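Local coordinates for protein D-alanyl-D-alanine carboxypeptidase DacB2 (Mycobacterium tuberculosis H37Rv, PDB 4RYE) that probably trims the terminal D-alanine from peptidoglycan stem peptides, with D,D-carboxypeptidase activity measured in vitro, at residues D195-R200 with T245-A250. Numbering follows the deposited sequence.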
ATOM      1  N   ASP A 195      -7.053   7.431   2.751  1.00 25.10           N
ATOM      2  CA  ASP A 195      -7.168   6.260   3.620  1.00 23.72           C
ATOM      3  C   ASP A 195      -8.145   6.536   4.756  1.00 27.29           C
ATOM      4  O   ASP A 195      -7.779   7.121   5.779  1.00 27.89           O
ATOM      5  CB  ASP A 195      -5.790   5.896   4.182  1.00 23.24           C
ATOM      6  CG  ASP A 195      -5.826   4.701   5.129  1.00 32.00           C
ATOM      7  OD1 ASP A 195      -6.870   4.014   5.229  1.00 33.66           O
ATOM      8  OD2 ASP A 195      -4.783   4.435   5.769  1.00 29.20           O
ATOM      9  N   GLU A 196      -9.383   6.089   4.581  1.00 28.11           N
ATOM     10  CA  GLU A 196     -10.452   6.371   5.537  1.00 25.16           C
ATOM     11  C   GLU A 196     -10.296   5.591   6.843  1.00 19.47           C
ATOM     12  O   GLU A 196     -10.945   5.894   7.841  1.00 20.76           O
ATOM     13  CB  GLU A 196     -11.808   6.068   4.903  1.00 28.65           C
ATOM     14  CG  GLU A 196     -12.069   6.889   3.651  1.00 33.69           C
ATOM     15  CD  GLU A 196     -13.534   6.985   3.315  1.00 44.33           C
ATOM     16  OE1 GLU A 196     -14.342   6.315   3.992  1.00 51.24           O
ATOM     17  OE2 GLU A 196     -13.878   7.739   2.379  1.00 51.63           O
ATOM     18  N   LEU A 197      -9.429   4.595   6.839  1.00 20.09           N
ATOM     19  CA  LEU A 197      -9.165   3.861   8.067  1.00 22.30           C
ATOM     20  C   LEU A 197      -8.604   4.806   9.138  1.00 28.29           C
ATOM     21  O   LEU A 197      -8.903   4.650  10.320  1.00 19.79           O
ATOM     22  CB  LEU A 197      -8.237   2.671   7.807  1.00 25.62           C
ATOM     23  CG  LEU A 197      -8.511   1.406   8.631  1.00 35.29           C
ATOM     24  CD1 LEU A 197      -9.958   0.951   8.467  1.00 38.61           C
ATOM     25  CD2 LEU A 197      -7.568   0.283   8.256  1.00 33.58           C
ATOM     26  N   LEU A 198      -7.826   5.806   8.722  1.00 30.11           N
ATOM     27  CA  LEU A 198      -7.263   6.775   9.666  1.00 26.12           C
ATOM     28  C   LEU A 198      -8.363   7.494  10.426  1.00 35.41           C
ATOM     29  O   LEU A 198      -8.239   7.759  11.623  1.00 40.87           O
ATOM     30  CB  LEU A 198      -6.385   7.796   8.939  1.00 27.12           C
ATOM     31  CG  LEU A 198      -5.139   7.198   8.290  1.00 26.34           C
ATOM     32  CD1 LEU A 198      -4.353   8.278   7.596  1.00 26.82           C
ATOM     33  CD2 LEU A 198      -4.277   6.492   9.342  1.00 24.27           C
ATOM     34  N   GLN A 199      -9.445   7.804   9.720  1.00 27.33           N
ATOM     35  CA  GLN A 199     -10.555   8.538  10.310  1.00 25.25           C
ATOM     36  C   GLN A 199     -11.567   7.645  11.032  1.00 25.35           C
ATOM     37  O   GLN A 199     -12.228   8.085  11.968  1.00 27.22           O
ATOM     38  CB  GLN A 199     -11.264   9.361   9.226  1.00 30.05           C
ATOM     39  CG  GLN A 199     -10.349  10.346   8.510  1.00 45.54           C
ATOM     40  CD  GLN A 199     -10.905  10.802   7.174  1.00 56.53           C
ATOM     41  OE1 GLN A 199     -11.211   9.984   6.305  1.00 59.80           O
ATOM     42  NE2 GLN A 199     -11.033  12.112   7.002  1.00 59.45           N
ATOM     43  N   ARG A 200     -11.703   6.399  10.598  1.00 22.82           N
ATOM     44  CA  ARG A 200     -12.772   5.551  11.131  1.00 25.94           C
ATOM     45  C   ARG A 200     -12.321   4.603  12.229  1.00 25.16           C
ATOM     46  O   ARG A 200     -13.142   4.114  13.014  1.00 23.23           O
ATOM     47  CB  ARG A 200     -13.392   4.717  10.011  1.00 28.71           C
ATOM     48  CG  ARG A 200     -14.084   5.525   8.935  1.00 37.56           C
ATOM     49  CD  ARG A 200     -14.122   4.718   7.647  1.00 43.50           C
ATOM     50  NE  ARG A 200     -14.827   5.410   6.575  1.00 46.27           N
ATOM     51  CZ  ARG A 200     -16.097   5.182   6.271  1.00 51.97           C
ATOM     52  NH1 ARG A 200     -16.778   4.282   6.964  1.00 50.36           N
ATOM     53  NH2 ARG A 200     -16.679   5.845   5.280  1.00 55.21           N
ATOM     54  N   THR A 245     -18.131  -3.314   3.554  1.00 29.21           N
ATOM     55  CA  THR A 245     -17.204  -2.620   2.664  1.00 29.37           C
ATOM     56  C   THR A 245     -15.790  -3.036   3.004  1.00 23.61           C
ATOM     57  O   THR A 245     -15.566  -3.763   3.972  1.00 21.98           O
ATOM     58  CB  THR A 245     -17.285  -1.099   2.851  1.00 31.78           C
ATOM     59  OG1 THR A 245     -16.846  -0.768   4.176  1.00 33.21           O
ATOM     60  CG2 THR A 245     -18.708  -0.603   2.640  1.00 34.78           C
ATOM     61  N   TYR A 246     -14.815  -2.567   2.232  1.00 22.57           N
ATOM     62  CA  TYR A 246     -13.439  -2.891   2.554  1.00 24.17           C
ATOM     63  C   TYR A 246     -13.047  -2.252   3.884  1.00 28.95           C
ATOM     64  O   TYR A 246     -12.249  -2.816   4.633  1.00 25.03           O
ATOM     65  CB  TYR A 246     -12.486  -2.479   1.420  1.00 24.51           C
ATOM     66  CG  TYR A 246     -11.858  -3.659   0.697  1.00 22.59           C
ATOM     67  CD1 TYR A 246     -12.622  -4.768   0.338  1.00 28.28           C
ATOM     68  CD2 TYR A 246     -10.510  -3.660   0.363  1.00 21.49           C
ATOM     69  CE1 TYR A 246     -12.050  -5.853  -0.324  1.00 22.83           C
ATOM     70  CE2 TYR A 246      -9.931  -4.738  -0.303  1.00 20.37           C
ATOM     71  CZ  TYR A 246     -10.706  -5.830  -0.640  1.00 24.37           C
ATOM     72  OH  TYR A 246     -10.139  -6.905  -1.300  1.00 25.22           O
ATOM     73  N   TRP A 247     -13.617  -1.090   4.191  1.00 27.34           N
ATOM     74  CA  TRP A 247     -13.286  -0.420   5.450  1.00 23.50           C
ATOM     75  C   TRP A 247     -13.831  -1.221   6.624  1.00 23.19           C
ATOM     76  O   TRP A 247     -13.185  -1.308   7.677  1.00 23.24           O
ATOM     77  CB  TRP A 247     -13.833   1.017   5.505  1.00 26.98           C
ATOM     78  CG  TRP A 247     -13.374   1.925   4.384  1.00 30.55           C
ATOM     79  CD1 TRP A 247     -14.172   2.643   3.538  1.00 32.63           C
ATOM     80  CD2 TRP A 247     -12.018   2.210   3.993  1.00 31.37           C
ATOM     81  NE1 TRP A 247     -13.400   3.351   2.646  1.00 37.14           N
ATOM     82  CE2 TRP A 247     -12.075   3.104   2.903  1.00 35.60           C
ATOM     83  CE3 TRP A 247     -10.765   1.794   4.456  1.00 30.80           C
ATOM     84  CZ2 TRP A 247     -10.927   3.593   2.273  1.00 38.71           C
ATOM     85  CZ3 TRP A 247      -9.623   2.281   3.826  1.00 34.90           C
ATOM     86  CH2 TRP A 247      -9.715   3.173   2.751  1.00 32.37           C
ATOM     87  N   ASP A 248     -15.025  -1.789   6.433  1.00 20.19           N
ATOM     88  CA  ASP A 248     -15.675  -2.630   7.434  1.00 26.31           C
ATOM     89  C   ASP A 248     -14.832  -3.866   7.740  1.00 26.38           C
ATOM     90  O   ASP A 248     -14.558  -4.171   8.905  1.00 26.30           O
ATOM     91  CB  ASP A 248     -17.079  -3.064   6.968  1.00 25.44           C
ATOM     92  CG  ASP A 248     -18.100  -1.934   7.018  1.00 32.72           C
ATOM     93  OD1 ASP A 248     -17.953  -1.021   7.858  1.00 40.61           O
ATOM     94  OD2 ASP A 248     -19.061  -1.969   6.218  1.00 30.20           O
ATOM     95  N   GLN A 249     -14.424  -4.577   6.692  1.00 24.07           N
ATOM     96  CA  GLN A 249     -13.692  -5.827   6.866  1.00 22.61           C
ATOM     97  C   GLN A 249     -12.310  -5.582   7.465  1.00 21.29           C
ATOM     98  O   GLN A 249     -11.814  -6.396   8.238  1.00 17.89           O
ATOM     99  CB  GLN A 249     -13.596  -6.605   5.543  1.00 23.96           C
ATOM    100  CG  GLN A 249     -12.613  -7.776   5.577  1.00 18.44           C
ATOM    101  CD  GLN A 249     -12.769  -8.723   4.389  1.00 25.99           C
ATOM    102  OE1 GLN A 249     -12.966  -8.294   3.251  1.00 25.35           O
ATOM    103  NE2 GLN A 249     -12.697 -10.021   4.659  1.00 28.20           N
ATOM    104  N   ALA A 250     -11.688  -4.462   7.112  1.00 20.44           N
ATOM    105  CA  ALA A 250     -10.390  -4.127   7.686  1.00 22.73           C
ATOM    106  C   ALA A 250     -10.536  -3.911   9.182  1.00 19.00           C
ATOM    107  O   ALA A 250      -9.721  -4.387   9.963  1.00 20.27           O
ATOM    108  CB  ALA A 250      -9.789  -2.886   7.016  1.00 15.20           C
TER
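E196 OE1, lying 3.4 Å from W247 NE1 at an angle too poor for a hydrogen bond, is gripped instead from its own segment. R200 NH2 reaches it at 2.7 Å in a salt bridge whose hydrogen bond is weak, and R200 NE adds a second, weak hydrogen bond. The E196 carboxylate lies beside the indole face near NE1, its plane 7° from that of the ring, while the R200 guanidinium, tilted 18° from the ring, stacks on W247 CD1 alone, which sits over its centre. Farther along the ring, E196 CB sits 3.8 Å from the centroid of the six-membered ring and 21° off its normal, a CH-pi contact. E196 CG stands beside its own backbone N, and the chain runs extended from there across the indole to NE1. The backbone N atoms of E196 and L197 lie over a face of the same ring, while D195 OD1 approaches W247 CZ3 obliquely at 3.5 Å. That oxygen also accepts the capping bond from L197 N, coming from above the carboxylate plane. Deeper in, L197 CD2 meets A250 CB at 4.1 Å, and F219 of strand 218-225 touches both L197 and W247. On the other segment T245 and D248 form a capping box: D248 N gives to T245 OG1 at 3.1 Å, and T245 N gives to D248 OD2. The turn leading into short helix 197-200, and the helix itself, thus pack on the first turn of helix 246-259, mainly through W247 and with L197 on A250, above the antiparallel sheet of the penicillin-binding, beta-lactamase-like fold.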